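Local coordinates for protein putative hyaluronoglucosaminidase (Clostridium perfringens, PDB 6PWI) that probably hydrolyses glycosidic bonds of N-acetylhexosamine-containing glycans, as a secreted family 84 glycoside hydrolase whose N-terminal and catalytic domains lie in this chain, at residues E74-N82 against K155-G163; D198-M208 against A429-A440. All coordinates share one frame; numbering follows the deposited sequence.

Contact 1 (E74-N82 against K155-G163); sequences EVLSIKGIN and KAIFNQLEG
Val75 and Phe158 form the tight part of this contact. CG1 of Val75 sits over one face of the Phe158 ring, 4.1 Å from the ring centroid and 29° off the normal. The other methyl of Val75, CG2, meets CB of Lys155 at 3.6 Å. The two methyls of Val75 thus touch Lys155 and Phe158, about one turn apart on helix 144-158. Ile78 continues the apolar seam, with CG2 at 4.1 Å from CB of Phe158.

Lys79 extends the contact beyond the helix ends. Its CG passes CD2 of Phe158 at 3.7 Å. The chain then bends at chi2 (-62°) and chi3 (-71°), which carries NZ to the loop 161-163. There Lys79 NZ donates a hydrogen bond to Gly163 O (2.6 Å) and a weak one to Leu161 O. This ties the loop back onto the end of helix 66-78, which closes in a Schellman motif with Gly80 as C-prime residue.

The other end is looser and more exposed. Glu74 OE1 and Lys155 NZ make a salt bridge at 3.6 Å, but Asp205 is the stronger partner of that lysine. Asn159 lies against CD1 of Ile78 through its OD1.

Beneath the two helix ends runs the mixed sheet of the N-terminal domain. Phe158 rests on Phe96 of strand 94-100 and Leu166 of strand 165-175, while Leu76 and Ile81 pack on strand 55-60.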
loop_
_atom_site.group_PDB
_atom_site.type_symbol
_atom_site.label_atom_id
_atom_site.label_comp_id
_atom_site.label_asym_id
_atom_site.label_seq_id
_atom_site.Cartn_x
_atom_site.Cartn_y
_atom_site.Cartn_z
ATOM N N GLU A 74 2.401 1.992 23.277
ATOM C CA GLU A 74 1.433 2.681 22.433
ATOM C C GLU A 74 0.045 2.090 22.660
ATOM O O GLU A 74 -0.935 2.814 22.828
ATOM C CB GLU A 74 1.738 2.428 20.957
ATOM C CG GLU A 74 2.278 3.622 20.189
ATOM C CD GLU A 74 2.238 3.417 18.679
ATOM O OE1 GLU A 74 1.145 3.570 18.092
ATOM O OE2 GLU A 74 3.292 3.073 18.094
ATOM N N VAL A 75 -0.028 0.758 22.649
ATOM C CA VAL A 75 -1.299 0.065 22.765
ATOM C C VAL A 75 -1.917 0.336 24.135
ATOM O O VAL A 75 -3.125 0.531 24.232
ATOM C CB VAL A 75 -1.152 -1.437 22.455
ATOM C CG1 VAL A 75 -2.326 -2.255 22.968
ATOM C CG2 VAL A 75 -0.948 -1.670 20.966
ATOM N N LEU A 76 -1.086 0.372 25.185
ATOM C CA LEU A 76 -1.592 0.587 26.534
ATOM C C LEU A 76 -2.182 1.992 26.678
ATOM O O LEU A 76 -3.222 2.164 27.319
ATOM C CB LEU A 76 -0.488 0.353 27.570
ATOM C CG LEU A 76 -0.021 -1.091 27.744
ATOM C CD1 LEU A 76 0.818 -1.233 29.002
ATOM C CD2 LEU A 76 -1.198 -2.047 27.785
ATOM N N SER A 77 -1.519 2.989 26.074
ATOM C CA SER A 77 -1.916 4.378 26.249
ATOM C C SER A 77 -3.182 4.729 25.458
ATOM O O SER A 77 -3.800 5.757 25.719
ATOM C CB SER A 77 -0.781 5.324 25.957
ATOM O OG SER A 77 -0.510 5.353 24.569
ATOM N N ILE A 78 -3.586 3.865 24.516
ATOM C CA ILE A 78 -4.844 4.043 23.803
ATOM C C ILE A 78 -6.001 3.999 24.800
ATOM O O ILE A 78 -6.983 4.712 24.620
ATOM C CB ILE A 78 -4.996 3.038 22.636
ATOM C CG1 ILE A 78 -4.228 3.516 21.397
ATOM C CG2 ILE A 78 -6.459 2.770 22.312
ATOM C CD1 ILE A 78 -3.939 2.432 20.382
ATOM N N LYS A 79 -5.855 3.191 25.861
ATOM C CA LYS A 79 -6.876 3.045 26.890
ATOM C C LYS A 79 -6.386 3.619 28.218
ATOM O O LYS A 79 -6.899 3.249 29.272
ATOM C CB LYS A 79 -7.239 1.571 27.107
ATOM C CG LYS A 79 -7.698 0.797 25.879
ATOM C CD LYS A 79 -8.968 1.330 25.260
ATOM C CE LYS A 79 -10.198 1.070 26.097
ATOM N NZ LYS A 79 -11.421 1.492 25.376
ATOM N N GLY A 80 -5.391 4.510 28.160
ATOM C CA GLY A 80 -4.839 5.151 29.343
ATOM C C GLY A 80 -4.526 4.158 30.465
ATOM O O GLY A 80 -4.798 4.437 31.630
ATOM N N ILE A 81 -3.962 3.000 30.095
ATOM C CA ILE A 81 -3.506 1.995 31.043
ATOM C C ILE A 81 -2.051 2.283 31.408
ATOM O O ILE A 81 -1.171 2.225 30.548
ATOM C CB ILE A 81 -3.654 0.581 30.451
ATOM C CG1 ILE A 81 -5.108 0.250 30.105
ATOM C CG2 ILE A 81 -3.039 -0.457 31.377
ATOM C CD1 ILE A 81 -5.285 -1.099 29.450
ATOM N N ASN A 82 -1.818 2.591 32.691
ATOM C CA ASN A 82 -0.475 2.671 33.247
ATOM C C ASN A 82 0.043 1.253 33.456
ATOM O O ASN A 82 -0.740 0.317 33.591
ATOM C CB ASN A 82 -0.442 3.430 34.575
ATOM C CG ASN A 82 -0.829 4.886 34.441
ATOM O OD1 ASN A 82 -0.047 5.701 33.953
ATOM N ND2 ASN A 82 -2.029 5.219 34.890
ATOM N N LYS A 155 -3.510 -3.450 18.726
ATOM C CA LYS A 155 -3.699 -2.026 18.515
ATOM C C LYS A 155 -5.001 -1.800 17.752
ATOM O O LYS A 155 -5.768 -0.891 18.069
ATOM C CB LYS A 155 -2.520 -1.421 17.749
ATOM C CG LYS A 155 -2.502 0.099 17.750
ATOM C CD LYS A 155 -1.685 0.739 16.656
ATOM C CE LYS A 155 -1.925 2.231 16.604
ATOM N NZ LYS A 155 -1.175 2.853 15.491
ATOM N N ALA A 156 -5.234 -2.643 16.742
ATOM C CA ALA A 156 -6.464 -2.586 15.977
ATOM C C ALA A 156 -7.652 -2.882 16.894
ATOM O O ALA A 156 -8.687 -2.223 16.796
ATOM C CB ALA A 156 -6.388 -3.529 14.799
ATOM N N ILE A 157 -7.486 -3.850 17.807
ATOM C CA ILE A 157 -8.582 -4.244 18.679
ATOM C C ILE A 157 -8.903 -3.098 19.638
ATOM O O ILE A 157 -10.066 -2.730 19.807
ATOM C CB ILE A 157 -8.289 -5.575 19.406
ATOM C CG1 ILE A 157 -8.231 -6.748 18.420
ATOM C CG2 ILE A 157 -9.326 -5.817 20.494
ATOM C CD1 ILE A 157 -7.963 -8.099 19.050
ATOM N N PHE A 158 -7.851 -2.515 20.227
ATOM C CA PHE A 158 -8.008 -1.533 21.289
ATOM C C PHE A 158 -8.631 -0.245 20.748
ATOM O O PHE A 158 -9.343 0.448 21.473
ATOM C CB PHE A 158 -6.691 -1.321 22.044
ATOM C CG PHE A 158 -6.407 -2.291 23.171
ATOM C CD1 PHE A 158 -6.815 -3.618 23.108
ATOM C CD2 PHE A 158 -5.704 -1.883 24.295
ATOM C CE1 PHE A 158 -6.542 -4.502 24.141
ATOM C CE2 PHE A 158 -5.429 -2.770 25.327
ATOM C CZ PHE A 158 -5.850 -4.078 25.250
ATOM N N ASN A 159 -8.387 0.051 19.465
ATOM C CA ASN A 159 -8.876 1.275 18.846
ATOM C C ASN A 159 -10.391 1.229 18.633
ATOM O O ASN A 159 -10.996 2.252 18.315
ATOM C CB ASN A 159 -8.151 1.594 17.535
ATOM C CG ASN A 159 -6.910 2.437 17.731
ATOM O OD1 ASN A 159 -6.886 3.324 18.578
ATOM N ND2 ASN A 159 -5.876 2.169 16.951
ATOM N N GLN A 160 -11.006 0.052 18.805
ATOM C CA GLN A 160 -12.429 -0.080 18.531
ATOM C C GLN A 160 -13.188 -0.538 19.779
ATOM O O GLN A 160 -14.375 -0.839 19.699
ATOM C CB GLN A 160 -12.671 -0.959 17.301
ATOM C CG GLN A 160 -12.326 -2.424 17.520
ATOM C CD GLN A 160 -12.411 -3.260 16.267
ATOM O OE1 GLN A 160 -13.479 -3.724 15.874
ATOM N NE2 GLN A 160 -11.263 -3.506 15.652
ATOM N N LEU A 161 -12.517 -0.563 20.936
ATOM C CA LEU A 161 -13.163 -0.962 22.179
ATOM C C LEU A 161 -14.027 0.180 22.710
ATOM O O LEU A 161 -13.536 1.285 22.931
ATOM C CB LEU A 161 -12.102 -1.370 23.206
ATOM C CG LEU A 161 -11.538 -2.782 23.054
ATOM C CD1 LEU A 161 -10.612 -3.123 24.213
ATOM C CD2 LEU A 161 -12.653 -3.811 22.941
ATOM N N GLU A 162 -15.314 -0.122 22.929
ATOM C CA GLU A 162 -16.296 0.854 23.379
ATOM C C GLU A 162 -15.899 1.380 24.759
ATOM O O GLU A 162 -15.829 2.591 24.960
ATOM C CB GLU A 162 -17.708 0.255 23.347
ATOM N N GLY A 163 -15.618 0.458 25.690
ATOM C CA GLY A 163 -15.236 0.803 27.049
ATOM C C GLY A 163 -14.004 0.023 27.495
ATOM O O GLY A 163 -12.975 0.052 26.826
#

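Contact 2 (D198-M208 against A429-A440); sequences DLMKFGGDFKM and AQASKVALFAIA
Asp198 OD2 takes two hydrogen bonds from the opposing segment. NE2 of Gln430 donates to Asp198 OD2 at 2.8 Å, nearly straight at 173°, on the anti side and somewhat out of the carboxylate plane. NZ of Lys433 donates to Asp198 OD2 at 2.9 Å as part of a salt bridge, from above the other face. The lysine also bonds OE1 of Gln430, so the three groups close a small polar ring. Beyond CG the Lys433 chain is extended, and it runs over the Phe202 ring with CG 4.0 Å from the centroid, close to the normal.

The opposite face of Phe202 is met by CE2 of Phe206. Phe206 in turn offers a face to the edge of Phe437, an edge-to-face pair with centroids 4.8 Å apart and planes at 65°. These residues join helices 193-204 and 433-444, which follow the first and eighth strands of the (beta/alpha)8 barrel. Their portions 198-204 and 433-440 run in roughly the same direction, 34° apart. Leu199, Leu436 and Met208 pack on Phe182 of the first barrel strand, 179-184.

Further along, CB of Ala440 meets CB of Phe206 at 3.8 Å. Water 1 donates to both Phe206 O and Ala440 O, linking the two backbones.

An outer shell holds these groups in place. Asn195 and Asn539 bond the amide of Gln430, Glu545 receives the backbone N-H groups of Gln430 and Ala431, and Tyr461 stacks edge-to-face with Phe206.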
loop_
_atom_site.group_PDB
_atom_site.type_symbol
_atom_site.label_atom_id
_atom_site.label_comp_id
_atom_site.label_asym_id
_atom_site.label_seq_id
_atom_site.Cartn_x
_atom_site.Cartn_y
_atom_site.Cartn_z
ATOM N N ASP A 198 5.094 9.105 6.963
ATOM C CA ASP A 198 3.677 8.913 7.212
ATOM C C ASP A 198 3.189 7.619 6.568
ATOM O O ASP A 198 2.318 6.960 7.133
ATOM C CB ASP A 198 2.853 10.104 6.725
ATOM C CG ASP A 198 1.509 10.216 7.423
ATOM O OD1 ASP A 198 1.495 10.167 8.668
ATOM O OD2 ASP A 198 0.486 10.348 6.716
ATOM N N LEU A 199 3.732 7.278 5.388
ATOM C CA LEU A 199 3.362 6.046 4.703
ATOM C C LEU A 199 3.925 4.853 5.467
ATOM O O LEU A 199 3.237 3.849 5.641
ATOM C CB LEU A 199 3.841 6.054 3.246
ATOM C CG LEU A 199 3.108 6.999 2.288
ATOM C CD1 LEU A 199 3.512 6.719 0.850
ATOM C CD2 LEU A 199 1.600 6.889 2.426
ATOM N N MET A 200 5.168 4.984 5.946
ATOM C CA MET A 200 5.764 3.933 6.753
ATOM C C MET A 200 4.906 3.707 7.997
ATOM O O MET A 200 4.650 2.569 8.378
ATOM C CB MET A 200 7.206 4.260 7.149
ATOM C CG MET A 200 8.199 3.916 6.063
ATOM S SD MET A 200 9.922 4.205 6.553
ATOM C CE MET A 200 9.952 5.996 6.615
ATOM N N LYS A 201 4.427 4.800 8.592
ATOM C CA LYS A 201 3.593 4.732 9.779
ATOM C C LYS A 201 2.279 4.030 9.437
ATOM O O LYS A 201 1.743 3.282 10.253
ATOM C CB LYS A 201 3.421 6.140 10.353
ATOM C CG LYS A 201 2.678 6.237 11.676
ATOM C CD LYS A 201 2.809 7.609 12.323
ATOM C CE LYS A 201 1.852 7.827 13.482
ATOM N NZ LYS A 201 0.441 7.645 13.069
ATOM N N PHE A 202 1.784 4.249 8.212
ATOM C CA PHE A 202 0.517 3.677 7.791
ATOM C C PHE A 202 0.680 2.183 7.523
ATOM O O PHE A 202 -0.068 1.375 8.070
ATOM C CB PHE A 202 -0.066 4.441 6.601
ATOM C CG PHE A 202 -1.442 3.986 6.181
ATOM C CD1 PHE A 202 -1.607 3.084 5.138
ATOM C CD2 PHE A 202 -2.574 4.448 6.835
ATOM C CE1 PHE A 202 -2.873 2.665 4.756
ATOM C CE2 PHE A 202 -3.838 4.023 6.454
ATOM C CZ PHE A 202 -3.991 3.138 5.410
ATOM N N GLY A 203 1.665 1.829 6.686
ATOM C CA GLY A 203 1.973 0.442 6.375
ATOM C C GLY A 203 2.178 -0.398 7.635
ATOM O O GLY A 203 1.797 -1.569 7.676
ATOM N N GLY A 204 2.761 0.223 8.669
ATOM C CA GLY A 204 3.104 -0.456 9.906
ATOM C C GLY A 204 1.863 -0.849 10.702
ATOM O O GLY A 204 1.889 -1.831 11.447
ATOM N N ASP A 205 0.789 -0.066 10.532
ATOM C CA ASP A 205 -0.499 -0.361 11.140
ATOM C C ASP A 205 -1.168 -1.559 10.464
ATOM O O ASP A 205 -2.120 -2.103 11.013
ATOM C CB ASP A 205 -1.421 0.864 11.162
ATOM C CG ASP A 205 -1.103 1.885 12.249
ATOM O OD1 ASP A 205 -0.349 1.542 13.195
ATOM O OD2 ASP A 205 -1.616 3.030 12.151
ATOM N N PHE A 206 -0.675 -1.972 9.285
ATOM C CA PHE A 206 -1.285 -3.085 8.567
ATOM C C PHE A 206 -0.258 -4.177 8.254
ATOM O O PHE A 206 -0.451 -4.982 7.345
ATOM C CB PHE A 206 -2.153 -2.576 7.410
ATOM C CG PHE A 206 -3.158 -1.547 7.858
ATOM C CD1 PHE A 206 -4.267 -1.913 8.610
ATOM C CD2 PHE A 206 -2.963 -0.200 7.578
ATOM C CE1 PHE A 206 -5.167 -0.956 9.056
ATOM C CE2 PHE A 206 -3.860 0.756 8.031
ATOM C CZ PHE A 206 -4.960 0.375 8.771
ATOM N N LYS A 207 0.824 -4.209 9.044
ATOM C CA LYS A 207 1.769 -5.318 9.082
ATOM C C LYS A 207 2.645 -5.357 7.828
ATOM O O LYS A 207 3.190 -6.406 7.489
ATOM C CB LYS A 207 1.045 -6.652 9.295
ATOM C CG LYS A 207 0.164 -6.729 10.534
ATOM C CD LYS A 207 -0.289 -8.144 10.826
ATOM C CE LYS A 207 -1.028 -8.294 12.137
ATOM N NZ LYS A 207 -2.375 -7.684 12.079
ATOM N N MET A 208 2.791 -4.213 7.146
ATOM C CA MET A 208 3.746 -4.101 6.055
ATOM C C MET A 208 5.164 -4.119 6.626
ATOM O O MET A 208 5.374 -3.702 7.764
ATOM C CB MET A 208 3.520 -2.818 5.249
ATOM C CG MET A 208 2.328 -2.920 4.318
ATOM S SD MET A 208 2.147 -1.493 3.222
ATOM C CE MET A 208 1.694 -2.299 1.687
ATOM N N ALA A 429 1.131 11.054 -2.245
ATOM C CA ALA A 429 1.462 10.076 -1.222
ATOM C C ALA A 429 0.227 9.680 -0.410
ATOM O O ALA A 429 -0.058 8.493 -0.270
ATOM C CB ALA A 429 2.587 10.584 -0.359
ATOM N N GLN A 430 -0.505 10.673 0.106
ATOM C CA GLN A 430 -1.659 10.427 0.962
ATOM C C GLN A 430 -2.732 9.627 0.221
ATOM O O GLN A 430 -3.260 8.662 0.765
ATOM C CB GLN A 430 -2.199 11.744 1.522
ATOM C CG GLN A 430 -1.222 12.461 2.442
ATOM C CD GLN A 430 -1.055 11.749 3.761
ATOM O OE1 GLN A 430 -2.022 11.323 4.388
ATOM N NE2 GLN A 430 0.184 11.611 4.199
ATOM N N ALA A 431 -3.029 10.012 -1.029
ATOM C CA ALA A 431 -3.994 9.323 -1.874
ATOM C C ALA A 431 -3.604 7.860 -2.078
ATOM O O ALA A 431 -4.469 7.012 -2.296
ATOM C CB ALA A 431 -4.121 10.044 -3.189
ATOM N N SER A 432 -2.302 7.569 -2.000
ATOM C CA SER A 432 -1.794 6.225 -2.214
ATOM C C SER A 432 -2.169 5.288 -1.066
ATOM O O SER A 432 -2.038 4.070 -1.194
ATOM C CB SER A 432 -0.308 6.246 -2.428
ATOM O OG SER A 432 0.001 6.874 -3.659
ATOM N N LYS A 433 -2.642 5.849 0.052
ATOM C CA LYS A 433 -2.911 5.021 1.222
ATOM C C LYS A 433 -3.960 3.954 0.913
ATOM O O LYS A 433 -3.946 2.899 1.550
ATOM C CB LYS A 433 -3.284 5.843 2.460
ATOM C CG LYS A 433 -2.104 6.533 3.132
ATOM C CD LYS A 433 -2.546 7.512 4.186
ATOM C CE LYS A 433 -1.409 8.184 4.916
ATOM N NZ LYS A 433 -1.932 8.791 6.160
ATOM N N VAL A 434 -4.832 4.227 -0.072
ATOM C CA VAL A 434 -5.893 3.310 -0.470
ATOM C C VAL A 434 -5.270 2.007 -0.973
ATOM O O VAL A 434 -5.654 0.915 -0.543
ATOM C CB VAL A 434 -6.838 3.945 -1.514
ATOM C CG1 VAL A 434 -7.863 2.961 -2.052
ATOM C CG2 VAL A 434 -7.523 5.206 -0.995
ATOM N N ALA A 435 -4.279 2.133 -1.860
ATOM C CA ALA A 435 -3.606 0.971 -2.418
ATOM C C ALA A 435 -2.726 0.296 -1.367
ATOM O O ALA A 435 -2.636 -0.931 -1.337
ATOM C CB ALA A 435 -2.815 1.370 -3.630
ATOM N N LEU A 436 -2.087 1.089 -0.497
ATOM C CA LEU A 436 -1.248 0.504 0.538
ATOM C C LEU A 436 -2.088 -0.459 1.371
ATOM O O LEU A 436 -1.662 -1.582 1.630
ATOM C CB LEU A 436 -0.608 1.595 1.402
ATOM C CG LEU A 436 0.867 1.884 1.115
ATOM C CD1 LEU A 436 1.045 2.545 -0.246
ATOM C CD2 LEU A 436 1.460 2.762 2.206
ATOM N N PHE A 437 -3.297 -0.019 1.746
ATOM C CA PHE A 437 -4.220 -0.858 2.492
ATOM C C PHE A 437 -4.495 -2.150 1.726
ATOM O O PHE A 437 -4.468 -3.226 2.319
ATOM C CB PHE A 437 -5.518 -0.107 2.781
ATOM C CG PHE A 437 -6.385 -0.743 3.838
ATOM C CD1 PHE A 437 -6.282 -0.355 5.167
ATOM C CD2 PHE A 437 -7.309 -1.725 3.506
ATOM C CE1 PHE A 437 -7.095 -0.929 6.136
ATOM C CE2 PHE A 437 -8.116 -2.302 4.478
ATOM C CZ PHE A 437 -8.016 -1.897 5.790
ATOM N N ALA A 438 -4.735 -2.035 0.408
ATOM C CA ALA A 438 -5.089 -3.183 -0.412
ATOM C C ALA A 438 -3.950 -4.198 -0.427
ATOM O O ALA A 438 -4.162 -5.368 -0.103
ATOM C CB ALA A 438 -5.468 -2.748 -1.801
ATOM N N ILE A 439 -2.745 -3.730 -0.773
ATOM C CA ILE A 439 -1.562 -4.577 -0.877
ATOM C C ILE A 439 -1.224 -5.207 0.477
ATOM O O ILE A 439 -0.801 -6.357 0.532
ATOM C CB ILE A 439 -0.379 -3.787 -1.473
ATOM C CG1 ILE A 439 -0.696 -3.272 -2.880
ATOM C CG2 ILE A 439 0.913 -4.587 -1.441
ATOM C CD1 ILE A 439 -1.349 -4.281 -3.779
ATOM N N ALA A 440 -1.425 -4.455 1.564
ATOM C CA ALA A 440 -1.156 -4.950 2.901
ATOM C C ALA A 440 -2.064 -6.138 3.206
ATOM O O ALA A 440 -1.585 -7.181 3.645
ATOM C CB ALA A 440 -1.335 -3.846 3.911
HETATM O O HOH W 1 0.705 -6.699 5.376
#

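Overall arrangement
The two contacts follow one another along the chain, with contact 1 complete before contact 2 begins. Their centres lie about 21 Å apart. Contact 1 pairs helices 66-78 and 144-158 on the mixed sheet of the N-terminal domain. Contact 2 sits near the centre of the chain, where the helices after the first and eighth strands of the catalytic barrel come together. They share no sheet, yet they touch: Lys155 NZ of contact 1 makes a 2.8 Å salt bridge with Asp205 OD1 of contact 2. Ser153 and Lys207 add a hydrogen bond nearby. Helix 144-158 of the N-terminal domain thus meets the barrel through polar contacts just after helix 193-204.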